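Local coordinates for protein putative glutathione transferase (Sphingobium chlorophenolicum, PDB 4FQU) that catalyses the glutathione-dependent reduction of glutathionyl-hydroquinones to hydroquinones, a step in the breakdown of the pollutant pentachlorophenol, at residues F51-L65 with R271-Y285. Residues are numbered along the deposited sequence; the frame is centred on the assembly and turned at random.
Sequences FACPWAHRVLIMRAL and RVAPTINLRHAKAHY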
ATOM      1  N   PHE A  51      -6.798  16.352 -12.891  1.00 24.04           N
ATOM      2  CA  PHE A  51      -5.562  15.623 -12.994  1.00 24.39           C
ATOM      3  C   PHE A  51      -5.653  14.269 -12.277  1.00 29.50           C
ATOM      4  O   PHE A  51      -4.824  13.376 -12.521  1.00 33.15           O
ATOM      5  CB  PHE A  51      -4.406  16.474 -12.468  1.00 22.60           C
ATOM      6  CG  PHE A  51      -3.799  17.383 -13.500  1.00 25.31           C
ATOM      7  CD1 PHE A  51      -3.150  16.876 -14.598  1.00 29.78           C
ATOM      8  CD2 PHE A  51      -3.877  18.740 -13.378  1.00 24.29           C
ATOM      9  CE1 PHE A  51      -2.595  17.732 -15.548  1.00 25.90           C
ATOM     10  CE2 PHE A  51      -3.334  19.560 -14.326  1.00 18.01           C
ATOM     11  CZ  PHE A  51      -2.688  19.071 -15.385  1.00 14.28           C
ATOM     12  N   ALA A  52      -6.657  14.103 -11.410  1.00 24.68           N
ATOM     13  CA  ALA A  52      -6.726  12.893 -10.608  1.00 18.59           C
ATOM     14  C   ALA A  52      -7.316  11.746 -11.416  1.00 28.98           C
ATOM     15  O   ALA A  52      -6.681  10.683 -11.534  1.00 32.49           O
ATOM     16  CB  ALA A  52      -7.515  13.148  -9.384  1.00 18.47           C
ATOM     17  N   CYS A  53      -8.511  11.982 -11.978  1.00 21.95           N
ATOM     18  CA  CYS A  53      -9.290  11.018 -12.765  1.00 17.49           C
ATOM     19  C   CYS A  53      -8.535  10.430 -13.946  1.00 23.63           C
ATOM     20  O   CYS A  53      -8.126  11.173 -14.829  1.00 28.40           O
ATOM     21  CB  CYS A  53     -10.475  11.765 -13.346  1.00 18.93           C
ATOM     22  SG  CYS A  53     -11.874  10.794 -13.530  1.00 25.66           S
ATOM     23  N   PRO A  54      -8.358   9.099 -13.998  1.00 27.40           N
ATOM     24  CA  PRO A  54      -7.683   8.515 -15.165  1.00 20.31           C
ATOM     25  C   PRO A  54      -8.645   8.420 -16.346  1.00 23.79           C
ATOM     26  O   PRO A  54      -8.265   8.124 -17.470  1.00 25.00           O
ATOM     27  CB  PRO A  54      -7.327   7.130 -14.686  1.00 13.40           C
ATOM     28  CG  PRO A  54      -8.432   6.792 -13.817  1.00 17.00           C
ATOM     29  CD  PRO A  54      -8.797   8.053 -13.068  1.00 22.34           C
ATOM     30  N   TRP A  55      -9.917   8.677 -16.092  1.00 25.28           N
ATOM     31  CA  TRP A  55     -10.883   8.614 -17.166  1.00 23.75           C
ATOM     32  C   TRP A  55     -10.775   9.956 -17.833  1.00 26.60           C
ATOM     33  O   TRP A  55     -10.841  10.028 -19.052  1.00 23.44           O
ATOM     34  CB  TRP A  55     -12.322   8.388 -16.663  1.00 26.68           C
ATOM     35  CG  TRP A  55     -12.469   7.223 -15.728  1.00 29.47           C
ATOM     36  CD1 TRP A  55     -12.606   7.278 -14.366  1.00 31.09           C
ATOM     37  CD2 TRP A  55     -12.449   5.832 -16.068  1.00 23.35           C
ATOM     38  NE1 TRP A  55     -12.661   6.005 -13.844  1.00 31.93           N
ATOM     39  CE2 TRP A  55     -12.569   5.105 -14.871  1.00 21.33           C
ATOM     40  CE3 TRP A  55     -12.300   5.140 -17.253  1.00 24.04           C
ATOM     41  CZ2 TRP A  55     -12.565   3.741 -14.833  1.00 20.50           C
ATOM     42  CZ3 TRP A  55     -12.295   3.783 -17.206  1.00 30.75           C
ATOM     43  CH2 TRP A  55     -12.423   3.093 -16.002  1.00 29.00           C
ATOM     44  N   ALA A  56     -10.601  11.022 -17.047  1.00 24.41           N
ATOM     45  CA  ALA A  56     -10.530  12.355 -17.656  1.00 22.43           C
ATOM     46  C   ALA A  56      -9.203  12.507 -18.387  1.00 24.43           C
ATOM     47  O   ALA A  56      -9.119  13.142 -19.474  1.00 22.53           O
ATOM     48  CB  ALA A  56     -10.705  13.455 -16.633  1.00 19.54           C
ATOM     49  N   HIS A  57      -8.169  11.896 -17.809  1.00 20.94           N
ATOM     50  CA  HIS A  57      -6.869  11.865 -18.465  1.00 19.23           C
ATOM     51  C   HIS A  57      -7.001  11.439 -19.909  1.00 18.29           C
ATOM     52  O   HIS A  57      -6.319  11.961 -20.767  1.00 14.89           O
ATOM     53  CB  HIS A  57      -5.944  10.897 -17.762  1.00 20.38           C
ATOM     54  CG  HIS A  57      -4.496  11.203 -17.955  1.00 19.13           C
ATOM     55  ND1 HIS A  57      -3.506  10.554 -17.254  1.00 16.26           N
ATOM     56  CD2 HIS A  57      -3.874  12.089 -18.766  1.00 17.28           C
ATOM     57  CE1 HIS A  57      -2.333  11.032 -17.620  1.00 19.59           C
ATOM     58  NE2 HIS A  57      -2.527  11.961 -18.538  1.00 20.04           N
ATOM     59  N   ARG A  58      -7.865  10.460 -20.170  1.00 20.88           N
ATOM     60  CA  ARG A  58      -7.973   9.937 -21.510  1.00 19.26           C
ATOM     61  C   ARG A  58      -8.275  11.103 -22.413  1.00 23.07           C
ATOM     62  O   ARG A  58      -7.553  11.303 -23.387  1.00 21.81           O
ATOM     63  CB  ARG A  58      -9.091   8.947 -21.643  1.00 16.60           C
ATOM     64  CG  ARG A  58      -8.834   7.568 -21.234  1.00 19.40           C
ATOM     65  CD  ARG A  58     -10.219   6.920 -21.011  1.00 24.22           C
ATOM     66  NE  ARG A  58     -10.232   5.467 -20.904  1.00 22.66           N
ATOM     67  CZ  ARG A  58     -11.346   4.768 -20.831  1.00 22.11           C
ATOM     68  NH1 ARG A  58     -12.500   5.411 -20.859  1.00 24.96           N
ATOM     69  NH2 ARG A  58     -11.308   3.445 -20.749  1.00 23.26           N
ATOM     70  N   VAL A  59      -9.329  11.880 -22.111  1.00 20.77           N
ATOM     71  CA  VAL A  59      -9.623  13.007 -22.987  1.00 15.82           C
ATOM     72  C   VAL A  59      -8.551  14.075 -22.969  1.00 14.68           C
ATOM     73  O   VAL A  59      -8.314  14.685 -23.977  1.00 15.62           O
ATOM     74  CB  VAL A  59     -11.064  13.592 -22.927  1.00 12.33           C
ATOM     75  CG1 VAL A  59     -11.964  12.726 -22.214  1.00 15.84           C
ATOM     76  CG2 VAL A  59     -11.072  14.958 -22.357  1.00 18.45           C
ATOM     77  N   LEU A  60      -7.846  14.284 -21.873  1.00 14.31           N
ATOM     78  CA  LEU A  60      -6.743  15.252 -21.978  1.00 17.83           C
ATOM     79  C   LEU A  60      -5.659  14.807 -22.988  1.00 20.89           C
ATOM     80  O   LEU A  60      -5.142  15.597 -23.781  1.00 22.20           O
ATOM     81  CB  LEU A  60      -6.128  15.589 -20.620  1.00 16.09           C
ATOM     82  CG  LEU A  60      -6.958  16.279 -19.548  1.00 14.85           C
ATOM     83  CD1 LEU A  60      -6.090  16.306 -18.345  1.00 14.67           C
ATOM     84  CD2 LEU A  60      -7.360  17.682 -19.943  1.00 10.79           C
ATOM     85  N   ILE A  61      -5.333  13.529 -22.975  1.00 17.85           N
ATOM     86  CA  ILE A  61      -4.341  13.045 -23.887  1.00 14.08           C
ATOM     87  C   ILE A  61      -4.781  13.168 -25.333  1.00 20.56           C
ATOM     88  O   ILE A  61      -3.961  13.466 -26.195  1.00 24.21           O
ATOM     89  CB  ILE A  61      -4.009  11.631 -23.611  1.00 14.18           C
ATOM     90  CG1 ILE A  61      -3.422  11.542 -22.195  1.00 20.05           C
ATOM     91  CG2 ILE A  61      -3.053  11.162 -24.666  1.00 14.58           C
ATOM     92  CD1 ILE A  61      -3.258  10.137 -21.620  1.00 17.16           C
ATOM     93  N   MET A  62      -6.062  12.936 -25.620  1.00 20.69           N
ATOM     94  CA  MET A  62      -6.525  13.066 -26.991  1.00 15.50           C
ATOM     95  C   MET A  62      -6.606  14.537 -27.336  1.00 20.76           C
ATOM     96  O   MET A  62      -6.396  14.896 -28.489  1.00 25.40           O
ATOM     97  CB  MET A  62      -7.862  12.403 -27.245  1.00 12.73           C
ATOM     98  CG  MET A  62      -8.245  12.356 -28.702  1.00 15.74           C
ATOM     99  SD  MET A  62      -7.306  11.220 -29.701  1.00  6.45           S
ATOM    100  CE  MET A  62      -7.795   9.689 -29.054  1.00 16.34           C
ATOM    101  N   ARG A  63      -6.872  15.405 -26.362  1.00 17.86           N
ATOM    102  CA  ARG A  63      -6.994  16.820 -26.694  1.00 17.99           C
ATOM    103  C   ARG A  63      -5.627  17.357 -27.040  1.00 24.05           C
ATOM    104  O   ARG A  63      -5.500  18.193 -27.920  1.00 21.04           O
ATOM    105  CB  ARG A  63      -7.553  17.614 -25.549  1.00 15.76           C
ATOM    106  CG  ARG A  63      -7.493  19.107 -25.718  1.00 17.46           C
ATOM    107  CD  ARG A  63      -8.606  19.689 -24.864  1.00 16.86           C
ATOM    108  NE  ARG A  63      -8.434  21.092 -24.570  1.00 20.87           N
ATOM    109  CZ  ARG A  63      -7.526  21.556 -23.727  1.00 21.28           C
ATOM    110  NH1 ARG A  63      -6.709  20.716 -23.117  1.00 16.38           N
ATOM    111  NH2 ARG A  63      -7.439  22.852 -23.484  1.00 18.93           N
ATOM    112  N   ALA A  64      -4.592  16.872 -26.365  1.00 21.22           N
ATOM    113  CA  ALA A  64      -3.261  17.283 -26.765  1.00 23.22           C
ATOM    114  C   ALA A  64      -2.801  16.679 -28.112  1.00 25.00           C
ATOM    115  O   ALA A  64      -2.301  17.386 -28.992  1.00 24.72           O
ATOM    116  CB  ALA A  64      -2.287  16.972 -25.700  1.00 22.73           C
ATOM    117  N   LEU A  65      -2.977  15.373 -28.256  1.00 18.59           N
ATOM    118  CA  LEU A  65      -2.423  14.639 -29.368  1.00 16.27           C
ATOM    119  C   LEU A  65      -2.937  15.190 -30.695  1.00 19.97           C
ATOM    120  O   LEU A  65      -2.239  15.110 -31.721  1.00 18.09           O
ATOM    121  CB  LEU A  65      -2.769  13.163 -29.204  1.00 15.92           C
ATOM    122  CG  LEU A  65      -1.733  12.112 -28.808  1.00 18.78           C
ATOM    123  CD1 LEU A  65      -0.569  12.680 -28.092  1.00 18.48           C
ATOM    124  CD2 LEU A  65      -2.343  11.010 -27.984  1.00 18.77           C
ATOM    125  N   ARG A 271       3.552  17.146 -24.951  1.00 18.92           N
ATOM    126  CA  ARG A 271       2.125  16.926 -25.349  1.00 25.18           C
ATOM    127  C   ARG A 271       1.349  16.015 -24.468  1.00 21.53           C
ATOM    128  O   ARG A 271       0.290  16.402 -24.037  1.00 22.96           O
ATOM    129  CB  ARG A 271       1.941  16.352 -26.760  1.00 20.58           C
ATOM    130  CG  ARG A 271       1.737  17.427 -27.830  1.00 27.02           C
ATOM    131  CD  ARG A 271       1.490  16.807 -29.199  1.00 30.76           C
ATOM    132  NE  ARG A 271       1.772  17.746 -30.263  1.00 28.86           N
ATOM    133  CZ  ARG A 271       1.184  18.928 -30.357  1.00 34.60           C
ATOM    134  NH1 ARG A 271       0.272  19.284 -29.440  1.00 32.88           N
ATOM    135  NH2 ARG A 271       1.516  19.748 -31.353  1.00 24.65           N
ATOM    136  N   VAL A 272       1.846  14.799 -24.240  1.00 19.36           N
ATOM    137  CA  VAL A 272       1.258  13.941 -23.228  1.00 14.83           C
ATOM    138  C   VAL A 272       1.831  14.323 -21.850  1.00 18.53           C
ATOM    139  O   VAL A 272       1.112  14.518 -20.867  1.00 19.87           O
ATOM    140  CB  VAL A 272       1.502  12.485 -23.522  1.00 15.37           C
ATOM    141  CG1 VAL A 272       1.150  11.708 -22.345  1.00 19.70           C
ATOM    142  CG2 VAL A 272       0.616  12.020 -24.622  1.00 15.23           C
ATOM    143  N   ALA A 273       3.139  14.489 -21.779  1.00 20.77           N
ATOM    144  CA  ALA A 273       3.788  14.821 -20.507  1.00 20.27           C
ATOM    145  C   ALA A 273       3.063  15.943 -19.701  1.00 18.52           C
ATOM    146  O   ALA A 273       2.876  15.840 -18.489  1.00 18.99           O
ATOM    147  CB  ALA A 273       5.337  15.128 -20.725  1.00 15.18           C
ATOM    148  N   PRO A 274       2.655  17.017 -20.368  1.00 14.92           N
ATOM    149  CA  PRO A 274       2.010  18.064 -19.593  1.00 17.28           C
ATOM    150  C   PRO A 274       0.654  17.679 -19.072  1.00 18.23           C
ATOM    151  O   PRO A 274       0.109  18.436 -18.281  1.00 19.64           O
ATOM    152  CB  PRO A 274       1.861  19.195 -20.592  1.00 12.69           C
ATOM    153  CG  PRO A 274       2.931  18.963 -21.536  1.00 18.32           C
ATOM    154  CD  PRO A 274       3.065  17.506 -21.680  1.00 17.26           C
ATOM    155  N   THR A 275       0.117  16.538 -19.488  1.00 16.43           N
ATOM    156  CA  THR A 275      -1.188  16.142 -18.986  1.00 17.38           C
ATOM    157  C   THR A 275      -1.074  15.292 -17.728  1.00 21.35           C
ATOM    158  O   THR A 275      -2.083  14.876 -17.158  1.00 24.84           O
ATOM    159  CB  THR A 275      -2.066  15.428 -20.047  1.00 17.73           C
ATOM    160  OG1 THR A 275      -1.472  14.197 -20.444  1.00 14.73           O
ATOM    161  CG2 THR A 275      -2.273  16.301 -21.276  1.00 18.45           C
ATOM    162  N   ILE A 276       0.156  15.034 -17.289  1.00 19.37           N
ATOM    163  CA  ILE A 276       0.383  14.203 -16.110  1.00 17.93           C
ATOM    164  C   ILE A 276       0.630  15.058 -14.887  1.00 21.11           C
ATOM    165  O   ILE A 276       1.337  16.018 -14.968  1.00 25.00           O
ATOM    166  CB  ILE A 276       1.586  13.278 -16.278  1.00 14.09           C
ATOM    167  CG1 ILE A 276       1.415  12.391 -17.511  1.00 15.73           C
ATOM    168  CG2 ILE A 276       1.768  12.468 -15.021  1.00 13.19           C
ATOM    169  CD1 ILE A 276       2.597  11.566 -17.850  1.00 16.85           C
ATOM    170  N   ASN A 277       0.042  14.741 -13.748  1.00 22.14           N
ATOM    171  CA  ASN A 277       0.420  15.477 -12.562  1.00 20.38           C
ATOM    172  C   ASN A 277       0.225  14.543 -11.397  1.00 19.90           C
ATOM    173  O   ASN A 277      -0.830  14.476 -10.779  1.00 21.41           O
ATOM    174  CB  ASN A 277      -0.352  16.801 -12.430  1.00 21.19           C
ATOM    175  CG  ASN A 277       0.049  17.595 -11.182  1.00 28.53           C
ATOM    176  OD1 ASN A 277       0.316  17.006 -10.136  1.00 28.18           O
ATOM    177  ND2 ASN A 277       0.089  18.934 -11.289  1.00 25.27           N
ATOM    178  N   LEU A 278       1.260  13.775 -11.140  1.00 17.69           N
ATOM    179  CA  LEU A 278       1.182  12.718 -10.161  1.00 18.00           C
ATOM    180  C   LEU A 278       1.059  13.255  -8.741  1.00 17.45           C
ATOM    181  O   LEU A 278       0.429  12.632  -7.921  1.00 18.69           O
ATOM    182  CB  LEU A 278       2.395  11.812 -10.310  1.00 18.90           C
ATOM    183  CG  LEU A 278       2.162  10.379 -10.768  1.00 17.56           C
ATOM    184  CD1 LEU A 278       1.064  10.281 -11.751  1.00 13.67           C
ATOM    185  CD2 LEU A 278       3.444   9.741 -11.296  1.00 14.81           C
ATOM    186  N   ARG A 279       1.631  14.412  -8.443  1.00 17.01           N
ATOM    187  CA  ARG A 279       1.454  15.003  -7.122  1.00 15.53           C
ATOM    188  C   ARG A 279      -0.035  15.096  -6.875  1.00 19.81           C
ATOM    189  O   ARG A 279      -0.551  14.597  -5.876  1.00 21.59           O
ATOM    190  CB  ARG A 279       2.083  16.387  -7.053  1.00 15.08           C
ATOM    191  CG  ARG A 279       2.262  16.914  -5.676  1.00 15.55           C
ATOM    192  CD  ARG A 279       2.941  18.291  -5.584  1.00 23.78           C
ATOM    193  NE  ARG A 279       4.174  18.390  -6.360  1.00 26.92           N
ATOM    194  CZ  ARG A 279       4.850  19.514  -6.599  1.00 24.33           C
ATOM    195  NH1 ARG A 279       4.435  20.669  -6.118  1.00 20.06           N
ATOM    196  NH2 ARG A 279       5.951  19.472  -7.335  1.00 26.24           N
ATOM    197  N   HIS A 280      -0.736  15.721  -7.808  1.00 18.27           N
ATOM    198  CA  HIS A 280      -2.163  15.901  -7.704  1.00 16.40           C
ATOM    199  C   HIS A 280      -2.927  14.602  -7.582  1.00 19.31           C
ATOM    200  O   HIS A 280      -3.723  14.444  -6.680  1.00 21.80           O
ATOM    201  CB  HIS A 280      -2.632  16.635  -8.931  1.00 20.23           C
ATOM    202  CG  HIS A 280      -4.040  17.146  -8.861  1.00 22.56           C
ATOM    203  ND1 HIS A 280      -4.339  18.477  -8.624  1.00 16.84           N
ATOM    204  CD2 HIS A 280      -5.226  16.515  -9.059  1.00 20.38           C
ATOM    205  CE1 HIS A 280      -5.653  18.632  -8.667  1.00 22.63           C
ATOM    206  NE2 HIS A 280      -6.211  17.462  -8.932  1.00 23.78           N
ATOM    207  N   ALA A 281      -2.709  13.656  -8.479  1.00 17.76           N
ATOM    208  CA  ALA A 281      -3.414  12.381  -8.339  1.00 18.00           C
ATOM    209  C   ALA A 281      -3.167  11.744  -6.966  1.00 17.75           C
ATOM    210  O   ALA A 281      -4.100  11.457  -6.210  1.00 16.33           O
ATOM    211  CB  ALA A 281      -3.028  11.428  -9.441  1.00 14.67           C
ATOM    212  N   LYS A 282      -1.897  11.547  -6.644  1.00 15.69           N
ATOM    213  CA  LYS A 282      -1.493  11.021  -5.346  1.00 15.82           C
ATOM    214  C   LYS A 282      -2.354  11.700  -4.248  1.00 18.49           C
ATOM    215  O   LYS A 282      -3.016  11.029  -3.460  1.00 18.81           O
ATOM    216  CB  LYS A 282       0.008  11.255  -5.118  1.00 14.15           C
ATOM    217  CG  LYS A 282       0.952  10.075  -4.997  1.00  9.97           C
ATOM    218  CD  LYS A 282       2.061  10.410  -3.982  1.00 13.77           C
ATOM    219  CE  LYS A 282       3.251   9.466  -4.021  1.00 24.96           C
ATOM    220  NZ  LYS A 282       4.130   9.470  -5.277  1.00 31.08           N
ATOM    221  N   ALA A 283      -2.383  13.031  -4.223  1.00 17.37           N
ATOM    222  CA  ALA A 283      -3.197  13.748  -3.241  1.00 16.90           C
ATOM    223  C   ALA A 283      -4.704  13.484  -3.312  1.00 21.52           C
ATOM    224  O   ALA A 283      -5.370  13.358  -2.307  1.00 22.72           O
ATOM    225  CB  ALA A 283      -2.970  15.138  -3.376  1.00 12.24           C
ATOM    226  N   HIS A 284      -5.264  13.439  -4.502  1.00 24.53           N
ATOM    227  CA  HIS A 284      -6.671  13.188  -4.561  1.00 22.38           C
ATOM    228  C   HIS A 284      -6.971  11.820  -4.052  1.00 23.64           C
ATOM    229  O   HIS A 284      -7.932  11.686  -3.322  1.00 29.09           O
ATOM    230  CB  HIS A 284      -7.182  13.183  -5.958  1.00 22.89           C
ATOM    231  CG  HIS A 284      -8.421  12.364  -6.101  1.00 21.52           C
ATOM    232  ND1 HIS A 284      -9.662  12.833  -5.732  1.00 20.02           N
ATOM    233  CD2 HIS A 284      -8.607  11.094  -6.528  1.00 19.99           C
ATOM    234  CE1 HIS A 284     -10.570  11.908  -5.983  1.00 19.86           C
ATOM    235  NE2 HIS A 284      -9.956  10.842  -6.463  1.00 21.56           N
ATOM    236  N   TYR A 285      -6.216  10.801  -4.480  1.00 18.78           N
ATOM    237  CA  TYR A 285      -6.516   9.413  -4.050  1.00 22.30           C
ATOM    238  C   TYR A 285      -6.323   9.121  -2.564  1.00 24.18           C
ATOM    239  O   TYR A 285      -7.177   8.515  -1.935  1.00 25.36           O
ATOM    240  CB  TYR A 285      -5.735   8.360  -4.825  1.00 19.66           C
ATOM    241  CG  TYR A 285      -6.283   8.058  -6.185  1.00 23.92           C
ATOM    242  CD1 TYR A 285      -5.779   8.682  -7.304  1.00 23.15           C
ATOM    243  CD2 TYR A 285      -7.311   7.147  -6.360  1.00 22.97           C
ATOM    244  CE1 TYR A 285      -6.291   8.411  -8.553  1.00 21.86           C
ATOM    245  CE2 TYR A 285      -7.804   6.870  -7.616  1.00 17.61           C
ATOM    246  CZ  TYR A 285      -7.286   7.503  -8.693  1.00 19.33           C
ATOM    247  OH  TYR A 285      -7.739   7.221  -9.941  1.00 25.68           O
TER
HETATM  248  O   HOH W   1      -4.546  13.353 -15.657  1.00 19.22           O
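Phe51 lies across the linker before helix 278-287, one ring face covered by Asn277 CB, 3.8 Å from the ring centroid, while its CD1-CE1 edge meets the carbonyl of Thr275. A different edge turns toward the face of His280, the planes 63° apart, and Phe51 CB sits over the same imidazole. Asn277 suits its place doubly: its methylene packs on the phenyl, and OD1 caps the helix by accepting from His280 N. Ala52 and Ala281, both without bulk, bring their CA atoms to 4.0 Å, and Ala52 CB meets CB and CG of His284. This is the seam between the thioredoxin-like and all-helical domains of a glutathione transferase, beside Cys53, the probable nucleophile; Tyr285 OH, by Pro54 CD, is hydrogen-bonded to the hydroxyl of Tyr184, the likely proton donor/acceptor. Farther along helix 54-65, His57 NE2 donates to Thr275 OG1 (3.1 Å, bent at 142°) almost exactly in the imidazole plane, while ND1 is paired with Arg237. Set between backbone N and carbonyl carbon (chi1 64°), OG1 donates to a lone pair of Val272 O. A valine here would probably leave His57 NE2 without its acceptor. Beyond it, Val272 CG2 meets Ile61 CG2 and Leu65 CD1.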